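Serine/threonine-protein kinase Tel1 (Chaetomium thermophilum, PDB 6SKY) probably phosphorylates serine or threonine followed by glutamine in its protein substrates, using ATP, to signal DNA damage and activate checkpoints. Local coordinates at residues 2693-2698 with 2708-2713; 2701-2706 with 2933-2938; 2794-2799 with 2938-2943. All coordinates share one frame; numbering follows the deposited sequence.

How the interactions relate
All three contacts gather round the C-terminal end of the chain. Their segments follow in the order 2693-2698, 2701-2706, 2708-2713, 2794-2799 and finally 2933-2943, so interactions 1 and 2 interleave, whereas both segments of interaction 1 precede those of interaction 3. Interaction 1 pairs helix 2688-2697 with helix 2703-2714, both in the kinase domain. Interaction 2, its centre about 8 Å away, uses the start of that second helix and brings in the FATC residues 2933-2938. Interaction 3, centred about 11 Å from interaction 2 and 14 Å from interaction 1, shares S2938 and carries the tail to the loop 2794-2799, nearest the nucleotide. One C-terminal tail thus joins remote parts of the kinase domain.

Interaction 1: residues 2693-2698 with 2708-2713; sequences KEIANA and AVYRRV
Helices 2693-2697 and 2708-2713 run antiparallel, their axes at 174° and 9.7 Å apart at closest approach, with I2695 and Y2710 level with each other across the gap. I2695 keeps CG1 beside its backbone N, and an extended second torsion (-178°) carries CD1 to the in-plane edge of the Y2710 ring, 3.9 Å from Y2710 CD2. The two side chains lie side by side and point the same way. One turn further on, V2713 crosses E2694 obliquely, and its CG2 methyl meets both the glutamate chain and the carboxylate, E2694 OE1 being the nearest atom to V2713 CG2 at 3.4 Å. V2709 divides its branches: CG1, anti to its own backbone N, faces the carbonyl oxygen E2694 O at 3.6 Å, whereas CG2 packs against A2698 CB. Beyond the pair, the Y2710 hydroxyl makes a weak hydrogen bond to A2942 O of the C-terminal tail. The hairpin is therefore held by methyl groups and an aromatic edge, without direct polar bonds between the segments. E2694 OE1 lies 5.1 Å from R2712 NE, so any attraction between these opposite charges would probably be long-range and secondary to the apolar fit.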
ATOM      1  N   LYS A2693      16.555  31.816  37.146  1.00 42.07           N
ATOM      2  CA  LYS A2693      16.487  31.766  38.600  1.00 42.07           C
ATOM      3  C   LYS A2693      15.081  31.446  39.084  1.00 42.07           C
ATOM      4  O   LYS A2693      14.909  30.677  40.035  1.00 42.07           O
ATOM      5  CB  LYS A2693      16.971  33.084  39.184  1.00 42.07           C
ATOM      6  CG  LYS A2693      16.936  33.151  40.682  1.00 42.07           C
ATOM      7  CD  LYS A2693      17.449  34.491  41.151  1.00 42.07           C
ATOM      8  CE  LYS A2693      17.394  34.622  42.661  1.00 42.07           C
ATOM      9  NZ  LYS A2693      17.890  35.957  43.093  1.00 42.07           N
ATOM     10  N   GLU A2694      14.061  32.030  38.456  1.00 41.89           N
ATOM     11  CA  GLU A2694      12.693  31.718  38.851  1.00 41.89           C
ATOM     12  C   GLU A2694      12.360  30.262  38.586  1.00 41.89           C
ATOM     13  O   GLU A2694      11.589  29.651  39.331  1.00 41.89           O
ATOM     14  CB  GLU A2694      11.709  32.632  38.129  1.00 41.89           C
ATOM     15  CG  GLU A2694      11.242  33.779  38.995  1.00 41.89           C
ATOM     16  CD  GLU A2694      10.516  34.852  38.219  1.00 41.89           C
ATOM     17  OE1 GLU A2694       9.472  34.547  37.607  1.00 41.89           O
ATOM     18  OE2 GLU A2694      10.994  36.006  38.226  1.00 41.89           O
ATOM     19  N   ILE A2695      12.924  29.683  37.533  1.00 38.41           N
ATOM     20  CA  ILE A2695      12.652  28.275  37.289  1.00 38.41           C
ATOM     21  C   ILE A2695      13.448  27.392  38.241  1.00 38.41           C
ATOM     22  O   ILE A2695      12.957  26.343  38.668  1.00 38.41           O
ATOM     23  CB  ILE A2695      12.921  27.943  35.814  1.00 38.41           C
ATOM     24  CG1 ILE A2695      11.701  28.312  34.984  1.00 38.41           C
ATOM     25  CG2 ILE A2695      13.248  26.487  35.623  1.00 38.41           C
ATOM     26  CD1 ILE A2695      11.846  27.983  33.543  1.00 38.41           C
ATOM     27  N   ALA A2696      14.659  27.803  38.622  1.00 41.03           N
ATOM     28  CA  ALA A2696      15.474  26.978  39.506  1.00 41.03           C
ATOM     29  C   ALA A2696      14.979  27.018  40.942  1.00 41.03           C
ATOM     30  O   ALA A2696      15.166  26.049  41.684  1.00 41.03           O
ATOM     31  CB  ALA A2696      16.930  27.416  39.448  1.00 41.03           C
ATOM     32  N   ASN A2697      14.358  28.116  41.366  1.00 45.84           N
ATOM     33  CA  ASN A2697      13.861  28.172  42.734  1.00 45.84           C
ATOM     34  C   ASN A2697      12.717  27.196  42.951  1.00 45.84           C
ATOM     35  O   ASN A2697      12.583  26.631  44.039  1.00 45.84           O
ATOM     36  CB  ASN A2697      13.421  29.588  43.086  1.00 45.84           C
ATOM     37  CG  ASN A2697      14.589  30.508  43.333  1.00 45.84           C
ATOM     38  OD1 ASN A2697      15.674  30.063  43.699  1.00 45.84           O
ATOM     39  ND2 ASN A2697      14.375  31.800  43.136  1.00 45.84           N
ATOM     40  N   ALA A2698      11.875  26.994  41.947  1.00 43.69           N
ATOM     41  CA  ALA A2698      10.772  26.048  42.081  1.00 43.69           C
ATOM     42  C   ALA A2698      11.145  24.669  41.566  1.00 43.69           C
ATOM     43  O   ALA A2698      10.384  24.042  40.842  1.00 43.69           O
ATOM     44  CB  ALA A2698       9.544  26.576  41.355  1.00 43.69           C
ATOM     45  N   ALA A2708       2.979  25.998  37.038  1.00 34.98           N
ATOM     46  CA  ALA A2708       2.460  27.353  37.181  1.00 34.98           C
ATOM     47  C   ALA A2708       3.566  28.388  37.043  1.00 34.98           C
ATOM     48  O   ALA A2708       3.385  29.409  36.369  1.00 34.98           O
ATOM     49  CB  ALA A2708       1.754  27.501  38.521  1.00 34.98           C
ATOM     50  N   VAL A2709       4.719  28.141  37.664  1.00 32.69           N
ATOM     51  CA  VAL A2709       5.842  29.065  37.549  1.00 32.69           C
ATOM     52  C   VAL A2709       6.339  29.126  36.114  1.00 32.69           C
ATOM     53  O   VAL A2709       6.704  30.194  35.612  1.00 32.69           O
ATOM     54  CB  VAL A2709       6.962  28.660  38.519  1.00 32.69           C
ATOM     55  CG1 VAL A2709       8.228  29.401  38.198  1.00 32.69           C
ATOM     56  CG2 VAL A2709       6.541  28.951  39.930  1.00 32.69           C
ATOM     57  N   TYR A2710       6.341  27.990  35.423  1.00 28.89           N
ATOM     58  CA  TYR A2710       6.801  27.982  34.043  1.00 28.89           C
ATOM     59  C   TYR A2710       5.867  28.772  33.139  1.00 28.89           C
ATOM     60  O   TYR A2710       6.326  29.520  32.271  1.00 28.89           O
ATOM     61  CB  TYR A2710       6.939  26.550  33.554  1.00 28.89           C
ATOM     62  CG  TYR A2710       7.355  26.449  32.121  1.00 28.89           C
ATOM     63  CD1 TYR A2710       6.440  26.133  31.142  1.00 28.89           C
ATOM     64  CD2 TYR A2710       8.661  26.669  31.745  1.00 28.89           C
ATOM     65  CE1 TYR A2710       6.808  26.043  29.844  1.00 28.89           C
ATOM     66  CE2 TYR A2710       9.035  26.578  30.445  1.00 28.89           C
ATOM     67  CZ  TYR A2710       8.105  26.266  29.499  1.00 28.89           C
ATOM     68  OH  TYR A2710       8.461  26.171  28.184  1.00 28.89           O
ATOM     69  N   ARG A2711       4.554  28.616  33.312  1.00 32.43           N
ATOM     70  CA  ARG A2711       3.626  29.417  32.523  1.00 32.43           C
ATOM     71  C   ARG A2711       3.792  30.897  32.820  1.00 32.43           C
ATOM     72  O   ARG A2711       3.783  31.729  31.905  1.00 32.43           O
ATOM     73  CB  ARG A2711       2.191  28.990  32.788  1.00 32.43           C
ATOM     74  CG  ARG A2711       1.837  27.643  32.246  1.00 32.43           C
ATOM     75  CD  ARG A2711       0.369  27.388  32.441  1.00 32.43           C
ATOM     76  NE  ARG A2711       0.027  25.985  32.271  1.00 32.43           N
ATOM     77  CZ  ARG A2711      -0.350  25.449  31.119  1.00 32.43           C
ATOM     78  NH1 ARG A2711      -0.645  24.161  31.054  1.00 32.43           N
ATOM     79  NH2 ARG A2711      -0.431  26.202  30.034  1.00 32.43           N
ATOM     80  N   ARG A2712       3.952  31.245  34.095  1.00 36.08           N
ATOM     81  CA  ARG A2712       4.140  32.642  34.458  1.00 36.08           C
ATOM     82  C   ARG A2712       5.400  33.216  33.831  1.00 36.08           C
ATOM     83  O   ARG A2712       5.428  34.387  33.443  1.00 36.08           O
ATOM     84  CB  ARG A2712       4.194  32.772  35.974  1.00 36.08           C
ATOM     85  CG  ARG A2712       4.171  34.185  36.484  1.00 36.08           C
ATOM     86  CD  ARG A2712       4.788  34.279  37.863  1.00 36.08           C
ATOM     87  NE  ARG A2712       4.701  33.021  38.598  1.00 36.08           N
ATOM     88  CZ  ARG A2712       3.613  32.590  39.227  1.00 36.08           C
ATOM     89  NH1 ARG A2712       3.632  31.432  39.870  1.00 36.08           N
ATOM     90  NH2 ARG A2712       2.502  33.311  39.202  1.00 36.08           N
ATOM     91  N   VAL A2713       6.457  32.416  33.728  1.00 33.38           N
ATOM     92  CA  VAL A2713       7.711  32.924  33.181  1.00 33.38           C
ATOM     93  C   VAL A2713       7.647  33.034  31.664  1.00 33.38           C
ATOM     94  O   VAL A2713       8.158  33.996  31.088  1.00 33.38           O
ATOM     95  CB  VAL A2713       8.886  32.045  33.639  1.00 33.38           C
ATOM     96  CG1 VAL A2713       9.869  31.830  32.518  1.00 33.38           C
ATOM     97  CG2 VAL A2713       9.581  32.691  34.804  1.00 33.38           C
TER

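Interaction 2: residues 2701-2706 with 2933-2938; sequences KNTETR and LAVLYS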
ATOM      1  N   LYS A2701       9.660  21.427  44.325  1.00 50.57           N
ATOM      2  CA  LYS A2701       8.250  21.611  44.605  1.00 50.57           C
ATOM      3  C   LYS A2701       7.439  20.683  43.719  1.00 50.57           C
ATOM      4  O   LYS A2701       7.960  20.066  42.789  1.00 50.57           O
ATOM      5  CB  LYS A2701       7.847  23.069  44.399  1.00 50.57           C
ATOM      6  CG  LYS A2701       8.709  24.013  45.195  1.00 50.57           C
ATOM      7  CD  LYS A2701       8.208  25.426  45.136  1.00 50.57           C
ATOM      8  CE  LYS A2701       9.086  26.331  45.973  1.00 50.57           C
ATOM      9  NZ  LYS A2701       8.655  27.746  45.874  1.00 50.57           N
ATOM     10  N   ASN A2702       6.150  20.569  44.022  1.00 49.54           N
ATOM     11  CA  ASN A2702       5.306  19.646  43.282  1.00 49.54           C
ATOM     12  C   ASN A2702       5.134  20.112  41.844  1.00 49.54           C
ATOM     13  O   ASN A2702       5.425  21.255  41.494  1.00 49.54           O
ATOM     14  CB  ASN A2702       3.945  19.497  43.952  1.00 49.54           C
ATOM     15  CG  ASN A2702       3.472  20.773  44.584  1.00 49.54           C
ATOM     16  OD1 ASN A2702       4.251  21.502  45.191  1.00 49.54           O
ATOM     17  ND2 ASN A2702       2.187  21.056  44.449  1.00 49.54           N
ATOM     18  N   THR A2703       4.644  19.202  41.004  1.00 45.49           N
ATOM     19  CA  THR A2703       4.571  19.479  39.575  1.00 45.49           C
ATOM     20  C   THR A2703       3.608  20.617  39.263  1.00 45.49           C
ATOM     21  O   THR A2703       3.834  21.375  38.317  1.00 45.49           O
ATOM     22  CB  THR A2703       4.192  18.202  38.828  1.00 45.49           C
ATOM     23  OG1 THR A2703       5.364  17.401  38.647  1.00 45.49           O
ATOM     24  CG2 THR A2703       3.601  18.506  37.478  1.00 45.49           C
ATOM     25  N   GLU A2704       2.557  20.784  40.059  1.00 47.43           N
ATOM     26  CA  GLU A2704       1.615  21.868  39.806  1.00 47.43           C
ATOM     27  C   GLU A2704       2.285  23.225  39.959  1.00 47.43           C
ATOM     28  O   GLU A2704       2.102  24.119  39.126  1.00 47.43           O
ATOM     29  CB  GLU A2704       0.424  21.749  40.748  1.00 47.43           C
ATOM     30  CG  GLU A2704      -0.132  20.349  40.839  1.00 47.43           C
ATOM     31  CD  GLU A2704      -0.134  19.816  42.258  1.00 47.43           C
ATOM     32  OE1 GLU A2704       0.385  20.510  43.155  1.00 47.43           O
ATOM     33  OE2 GLU A2704      -0.657  18.705  42.477  1.00 47.43           O
ATOM     34  N   THR A2705       3.069  23.399  41.019  1.00 42.32           N
ATOM     35  CA  THR A2705       3.740  24.675  41.230  1.00 42.32           C
ATOM     36  C   THR A2705       4.799  24.918  40.168  1.00 42.32           C
ATOM     37  O   THR A2705       4.969  26.049  39.701  1.00 42.32           O
ATOM     38  CB  THR A2705       4.350  24.718  42.627  1.00 42.32           C
ATOM     39  OG1 THR A2705       3.301  24.713  43.599  1.00 42.32           O
ATOM     40  CG2 THR A2705       5.182  25.967  42.815  1.00 42.32           C
ATOM     41  N   ARG A2706       5.509  23.868  39.757  1.00 37.00           N
ATOM     42  CA  ARG A2706       6.498  24.017  38.698  1.00 37.00           C
ATOM     43  C   ARG A2706       5.850  24.452  37.396  1.00 37.00           C
ATOM     44  O   ARG A2706       6.348  25.357  36.722  1.00 37.00           O
ATOM     45  CB  ARG A2706       7.259  22.711  38.506  1.00 37.00           C
ATOM     46  CG  ARG A2706       8.072  22.324  39.697  1.00 37.00           C
ATOM     47  CD  ARG A2706       8.834  21.054  39.463  1.00 37.00           C
ATOM     48  NE  ARG A2706      10.041  21.287  38.693  1.00 37.00           N
ATOM     49  CZ  ARG A2706      10.911  20.338  38.371  1.00 37.00           C
ATOM     50  NH1 ARG A2706      11.991  20.636  37.665  1.00 37.00           N
ATOM     51  NH2 ARG A2706      10.697  19.093  38.758  1.00 37.00           N
ATOM     52  N   LEU A2933       7.997  20.399  29.371  1.00 23.86           N
ATOM     53  CA  LEU A2933       9.013  21.432  29.392  1.00 23.86           C
ATOM     54  C   LEU A2933       9.119  22.117  30.739  1.00 23.86           C
ATOM     55  O   LEU A2933      10.139  22.750  31.015  1.00 23.86           O
ATOM     56  CB  LEU A2933       8.723  22.469  28.310  1.00 23.86           C
ATOM     57  CG  LEU A2933       8.834  22.021  26.858  1.00 23.86           C
ATOM     58  CD1 LEU A2933       8.411  23.136  25.964  1.00 23.86           C
ATOM     59  CD2 LEU A2933      10.242  21.624  26.532  1.00 23.86           C
ATOM     60  N   ALA A2934       8.102  22.006  31.583  1.00 24.34           N
ATOM     61  CA  ALA A2934       8.121  22.701  32.858  1.00 24.34           C
ATOM     62  C   ALA A2934       8.936  21.979  33.910  1.00 24.34           C
ATOM     63  O   ALA A2934       9.343  22.604  34.892  1.00 24.34           O
ATOM     64  CB  ALA A2934       6.702  22.897  33.368  1.00 24.34           C
ATOM     65  N   VAL A2935       9.185  20.690  33.732  1.00 26.60           N
ATOM     66  CA  VAL A2935       9.920  19.886  34.692  1.00 26.60           C
ATOM     67  C   VAL A2935      11.321  19.549  34.183  1.00 26.60           C
ATOM     68  O   VAL A2935      11.960  18.638  34.690  1.00 26.60           O
ATOM     69  CB  VAL A2935       9.140  18.618  35.059  1.00 26.60           C
ATOM     70  CG1 VAL A2935       7.826  18.991  35.674  1.00 26.60           C
ATOM     71  CG2 VAL A2935       8.917  17.783  33.840  1.00 26.60           C
ATOM     72  N   LEU A2936      11.804  20.272  33.184  1.00 26.51           N
ATOM     73  CA  LEU A2936      13.170  20.108  32.733  1.00 26.51           C
ATOM     74  C   LEU A2936      14.108  20.942  33.592  1.00 26.51           C
ATOM     75  O   LEU A2936      13.703  21.907  34.238  1.00 26.51           O
ATOM     76  CB  LEU A2936      13.309  20.505  31.266  1.00 26.51           C
ATOM     77  CG  LEU A2936      12.724  19.551  30.235  1.00 26.51           C
ATOM     78  CD1 LEU A2936      12.805  20.156  28.878  1.00 26.51           C
ATOM     79  CD2 LEU A2936      13.467  18.263  30.249  1.00 26.51           C
ATOM     80  N   TYR A2937      15.376  20.549  33.598  1.00 33.43           N
ATOM     81  CA  TYR A2937      16.383  21.254  34.374  1.00 33.43           C
ATOM     82  C   TYR A2937      16.497  22.701  33.915  1.00 33.43           C
ATOM     83  O   TYR A2937      16.290  23.020  32.746  1.00 33.43           O
ATOM     84  CB  TYR A2937      17.724  20.545  34.239  1.00 33.43           C
ATOM     85  CG  TYR A2937      18.843  21.186  35.001  1.00 33.43           C
ATOM     86  CD1 TYR A2937      18.741  21.409  36.357  1.00 33.43           C
ATOM     87  CD2 TYR A2937      20.016  21.543  34.369  1.00 33.43           C
ATOM     88  CE1 TYR A2937      19.761  21.988  37.054  1.00 33.43           C
ATOM     89  CE2 TYR A2937      21.040  22.117  35.060  1.00 33.43           C
ATOM     90  CZ  TYR A2937      20.906  22.340  36.402  1.00 33.43           C
ATOM     91  OH  TYR A2937      21.933  22.921  37.097  1.00 33.43           O
ATOM     92  N   SER A2938      16.836  23.585  34.852  1.00 30.25           N
ATOM     93  CA  SER A2938      16.829  25.013  34.557  1.00 30.25           C
ATOM     94  C   SER A2938      17.959  25.416  33.622  1.00 30.25           C
ATOM     95  O   SER A2938      17.834  26.410  32.903  1.00 30.25           O
ATOM     96  CB  SER A2938      16.914  25.812  35.845  1.00 30.25           C
ATOM     97  OG  SER A2938      18.221  25.772  36.374  1.00 30.25           O
TER
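R2706 projects from the first turn of helix 2703-2714 with CG beside its backbone N (chi1 -64°), runs straight through the second torsion, and then bends at chi3 (80°), which turns the guanidinium over the backbone of the FATC residues 2934-2936. V2935 has its CG1 beside its backbone N (chi1 -61°) and CG2 in the crowded place between N and carbonyl carbon. The two side chains cross at about a right angle. As a result one face of the guanidinium looks onto V2935 CA, offset toward the rim of the group, and R2706 CZ lies 3.8 Å from that CA. The two terminal nitrogens of R2706 meet different atoms: R2706 NH2 comes to 4.0 Å from V2935 CB, while R2706 NH1 stands 3.6 Å from V2935 O. A2934 O and L2936 O approach the group obliquely, at 4.1 Å from R2706 NE and 4.0 Å from R2706 NH1 respectively. None of these carbonyls is hydrogen-bonded to the arginine, yet three carbonyl dipoles nearby would probably stabilise the position of the cation modestly.

The first turn adds a lighter touch, T2703 OG1 lying 4.2 Å from V2935 CG1 as the side chains cross obliquely. N2702 occupies the N-cap position, but its side chain does not cap; its backbone O serves instead, accepting the bond from R2706 N that closes the opening turn. R2706 also touches V2792, and T2703 packs on E2362 of the second subunit, so this helix start lies close to the dimer partner. A2934 meanwhile rests on I2707 and Y2710 further along helix 2703-2714. Residues 2934-2938, which follow helix 2930-2933, thus lie against a helix of the kinase domain, the docking of FATC onto the catalytic domain that characterises the PIKK family.

Interaction 3: residues 2794-2799 with 2938-2943; sequences ELVPFR and SGWAAY
A cation-pi contact between R2799 and W2940 dominates this buried site, where the C-terminal FATC tail meets the loop 2794-2799, which follows the metal-binding D2779 and so belongs, as in other PI3/PI4-type kinases, to the activation segment. The arginine chain is extended from CG to NE and brings its guanidinium over one indole face, NH2 foremost, R2799 CZ standing 4.3 Å from the centroid of the six-membered ring and 14° off its normal. The planes remain tilted by 37°, so R2799 NH2 dips closest, 3.3 Å above the W2940 ring plane and over its centre. That same NH2 is hydrogen-bonded to R2761 O, which helps to fix the rotation of the group. R2799 CG lies 3.7 Å from W2940 CH2.

Two further residues touch the indole. V2796 meets it tip to tip, its CG2 lying 3.9 Å from W2940 CZ2, and E2794 crosses obliquely to bring OE2 to 3.9 Å from W2940 CD1; its OE1 accepts a hydrogen bond from the backbone N of D2760. An alanine in place of W2940 would remove the aromatic face and would probably leave R2799 and V2796 poorly packed, loosening the tail from the loop. The W2940 side chain is about 10 Å from the bound nucleotide analogue. The indole face and R2761 O together are likely to ease the buried arginine charge, linking the FATC end to backbone beside the nucleotide-contacting H2762.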
ATOM      1  N   GLU A2794      15.879  14.453  31.576  1.00 35.81           N
ATOM      2  CA  GLU A2794      15.533  15.095  30.310  1.00 35.81           C
ATOM      3  C   GLU A2794      14.533  14.194  29.603  1.00 35.81           C
ATOM      4  O   GLU A2794      14.913  13.216  28.961  1.00 35.81           O
ATOM      5  CB  GLU A2794      16.769  15.320  29.448  1.00 35.81           C
ATOM      6  CG  GLU A2794      17.783  16.277  30.032  1.00 35.81           C
ATOM      7  CD  GLU A2794      19.074  16.313  29.242  1.00 35.81           C
ATOM      8  OE1 GLU A2794      19.178  15.587  28.234  1.00 35.81           O
ATOM      9  OE2 GLU A2794      19.991  17.063  29.630  1.00 35.81           O
ATOM     10  N   LEU A2795      13.254  14.530  29.708  1.00 34.78           N
ATOM     11  CA  LEU A2795      12.175  13.674  29.236  1.00 34.78           C
ATOM     12  C   LEU A2795      11.524  14.207  27.963  1.00 34.78           C
ATOM     13  O   LEU A2795      10.316  14.090  27.777  1.00 34.78           O
ATOM     14  CB  LEU A2795      11.130  13.492  30.331  1.00 34.78           C
ATOM     15  CG  LEU A2795      11.644  12.947  31.665  1.00 34.78           C
ATOM     16  CD1 LEU A2795      10.563  13.010  32.711  1.00 34.78           C
ATOM     17  CD2 LEU A2795      12.152  11.532  31.524  1.00 34.78           C
ATOM     18  N   VAL A2796      12.315  14.789  27.071  1.00 24.49           N
ATOM     19  CA  VAL A2796      11.821  15.245  25.775  1.00 24.49           C
ATOM     20  C   VAL A2796      12.602  14.514  24.695  1.00 24.49           C
ATOM     21  O   VAL A2796      13.777  14.195  24.901  1.00 24.49           O
ATOM     22  CB  VAL A2796      11.954  16.765  25.617  1.00 24.49           C
ATOM     23  CG1 VAL A2796      10.929  17.473  26.451  1.00 24.49           C
ATOM     24  CG2 VAL A2796      13.342  17.206  26.004  1.00 24.49           C
ATOM     25  N   PRO A2797      12.007  14.226  23.538  1.00 22.63           N
ATOM     26  CA  PRO A2797      12.760  13.521  22.498  1.00 22.63           C
ATOM     27  C   PRO A2797      13.818  14.379  21.832  1.00 22.63           C
ATOM     28  O   PRO A2797      14.841  13.848  21.389  1.00 22.63           O
ATOM     29  CB  PRO A2797      11.667  13.097  21.514  1.00 22.63           C
ATOM     30  CG  PRO A2797      10.580  14.037  21.741  1.00 22.63           C
ATOM     31  CD  PRO A2797      10.598  14.397  23.172  1.00 22.63           C
ATOM     32  N   PHE A2798      13.600  15.684  21.745  1.00 15.61           N
ATOM     33  CA  PHE A2798      14.545  16.610  21.145  1.00 15.61           C
ATOM     34  C   PHE A2798      14.162  18.010  21.591  1.00 15.61           C
ATOM     35  O   PHE A2798      13.147  18.208  22.255  1.00 15.61           O
ATOM     36  CB  PHE A2798      14.567  16.483  19.619  1.00 15.61           C
ATOM     37  CG  PHE A2798      13.214  16.316  18.990  1.00 15.61           C
ATOM     38  CD1 PHE A2798      12.770  15.074  18.599  1.00 15.61           C
ATOM     39  CD2 PHE A2798      12.399  17.400  18.767  1.00 15.61           C
ATOM     40  CE1 PHE A2798      11.546  14.926  18.019  1.00 15.61           C
ATOM     41  CE2 PHE A2798      11.181  17.245  18.190  1.00 15.61           C
ATOM     42  CZ  PHE A2798      10.757  16.011  17.815  1.00 15.61           C
ATOM     43  N   ARG A2799      14.986  18.982  21.222  1.00 16.49           N
ATOM     44  CA  ARG A2799      14.761  20.372  21.607  1.00 16.49           C
ATOM     45  C   ARG A2799      13.865  21.048  20.580  1.00 16.49           C
ATOM     46  O   ARG A2799      14.249  21.210  19.422  1.00 16.49           O
ATOM     47  CB  ARG A2799      16.078  21.121  21.746  1.00 16.49           C
ATOM     48  CG  ARG A2799      15.886  22.511  22.253  1.00 16.49           C
ATOM     49  CD  ARG A2799      17.179  23.216  22.494  1.00 16.49           C
ATOM     50  NE  ARG A2799      16.948  24.460  23.201  1.00 16.49           N
ATOM     51  CZ  ARG A2799      17.107  24.613  24.502  1.00 16.49           C
ATOM     52  NH1 ARG A2799      16.859  25.772  25.068  1.00 16.49           N
ATOM     53  NH2 ARG A2799      17.524  23.610  25.231  1.00 16.49           N
ATOM     54  N   SER A2938      16.836  23.585  34.852  1.00 30.25           N
ATOM     55  CA  SER A2938      16.829  25.013  34.557  1.00 30.25           C
ATOM     56  C   SER A2938      17.959  25.416  33.622  1.00 30.25           C
ATOM     57  O   SER A2938      17.834  26.410  32.903  1.00 30.25           O
ATOM     58  CB  SER A2938      16.914  25.812  35.845  1.00 30.25           C
ATOM     59  OG  SER A2938      18.221  25.772  36.374  1.00 30.25           O
ATOM     60  N   GLY A2939      19.070  24.681  33.626  1.00 27.52           N
ATOM     61  CA  GLY A2939      20.150  24.976  32.705  1.00 27.52           C
ATOM     62  C   GLY A2939      19.849  24.588  31.279  1.00 27.52           C
ATOM     63  O   GLY A2939      20.481  25.108  30.359  1.00 27.52           O
ATOM     64  N   TRP A2940      18.927  23.655  31.087  1.00 21.91           N
ATOM     65  CA  TRP A2940      18.285  23.344  29.815  1.00 21.91           C
ATOM     66  C   TRP A2940      17.230  24.413  29.629  1.00 21.91           C
ATOM     67  O   TRP A2940      16.104  24.277  30.094  1.00 21.91           O
ATOM     68  CB  TRP A2940      17.663  21.959  29.886  1.00 21.91           C
ATOM     69  CG  TRP A2940      17.468  21.198  28.627  1.00 21.91           C
ATOM     70  CD1 TRP A2940      18.220  20.167  28.189  1.00 21.91           C
ATOM     71  CD2 TRP A2940      16.412  21.352  27.680  1.00 21.91           C
ATOM     72  NE1 TRP A2940      17.722  19.679  27.019  1.00 21.91           N
ATOM     73  CE2 TRP A2940      16.605  20.392  26.686  1.00 21.91           C
ATOM     74  CE3 TRP A2940      15.326  22.217  27.572  1.00 21.91           C
ATOM     75  CZ2 TRP A2940      15.761  20.275  25.599  1.00 21.91           C
ATOM     76  CZ3 TRP A2940      14.495  22.097  26.495  1.00 21.91           C
ATOM     77  CH2 TRP A2940      14.715  21.136  25.523  1.00 21.91           C
ATOM     78  N   ALA A2941      17.587  25.508  28.972  1.00 23.57           N
ATOM     79  CA  ALA A2941      16.713  26.672  29.019  1.00 23.57           C
ATOM     80  C   ALA A2941      15.442  26.442  28.222  1.00 23.57           C
ATOM     81  O   ALA A2941      15.391  26.731  27.027  1.00 23.57           O
ATOM     82  CB  ALA A2941      17.441  27.901  28.491  1.00 23.57           C
ATOM     83  N   ALA A2942      14.399  25.941  28.877  1.00 24.37           N
ATOM     84  CA  ALA A2942      13.185  25.596  28.157  1.00 24.37           C
ATOM     85  C   ALA A2942      12.295  26.803  27.936  1.00 24.37           C
ATOM     86  O   ALA A2942      11.535  26.835  26.964  1.00 24.37           O
ATOM     87  CB  ALA A2942      12.423  24.513  28.908  1.00 24.37           C
ATOM     88  N   TYR A2943      12.359  27.787  28.830  1.00 28.16           N
ATOM     89  CA  TYR A2943      11.632  29.032  28.622  1.00 28.16           C
ATOM     90  C   TYR A2943      12.069  29.704  27.334  1.00 28.16           C
ATOM     91  O   TYR A2943      11.255  30.317  26.638  1.00 28.16           O
ATOM     92  CB  TYR A2943      11.847  29.963  29.810  1.00 28.16           C
ATOM     93  CG  TYR A2943      13.297  30.180  30.128  1.00 28.16           C
ATOM     94  CD1 TYR A2943      13.996  31.219  29.565  1.00 28.16           C
ATOM     95  CD2 TYR A2943      13.972  29.330  30.978  1.00 28.16           C
ATOM     96  CE1 TYR A2943      15.315  31.410  29.833  1.00 28.16           C
ATOM     97  CE2 TYR A2943      15.297  29.515  31.255  1.00 28.16           C
ATOM     98  CZ  TYR A2943      15.961  30.560  30.679  1.00 28.16           C
ATOM     99  OH  TYR A2943      17.289  30.760  30.950  1.00 28.16           O
TER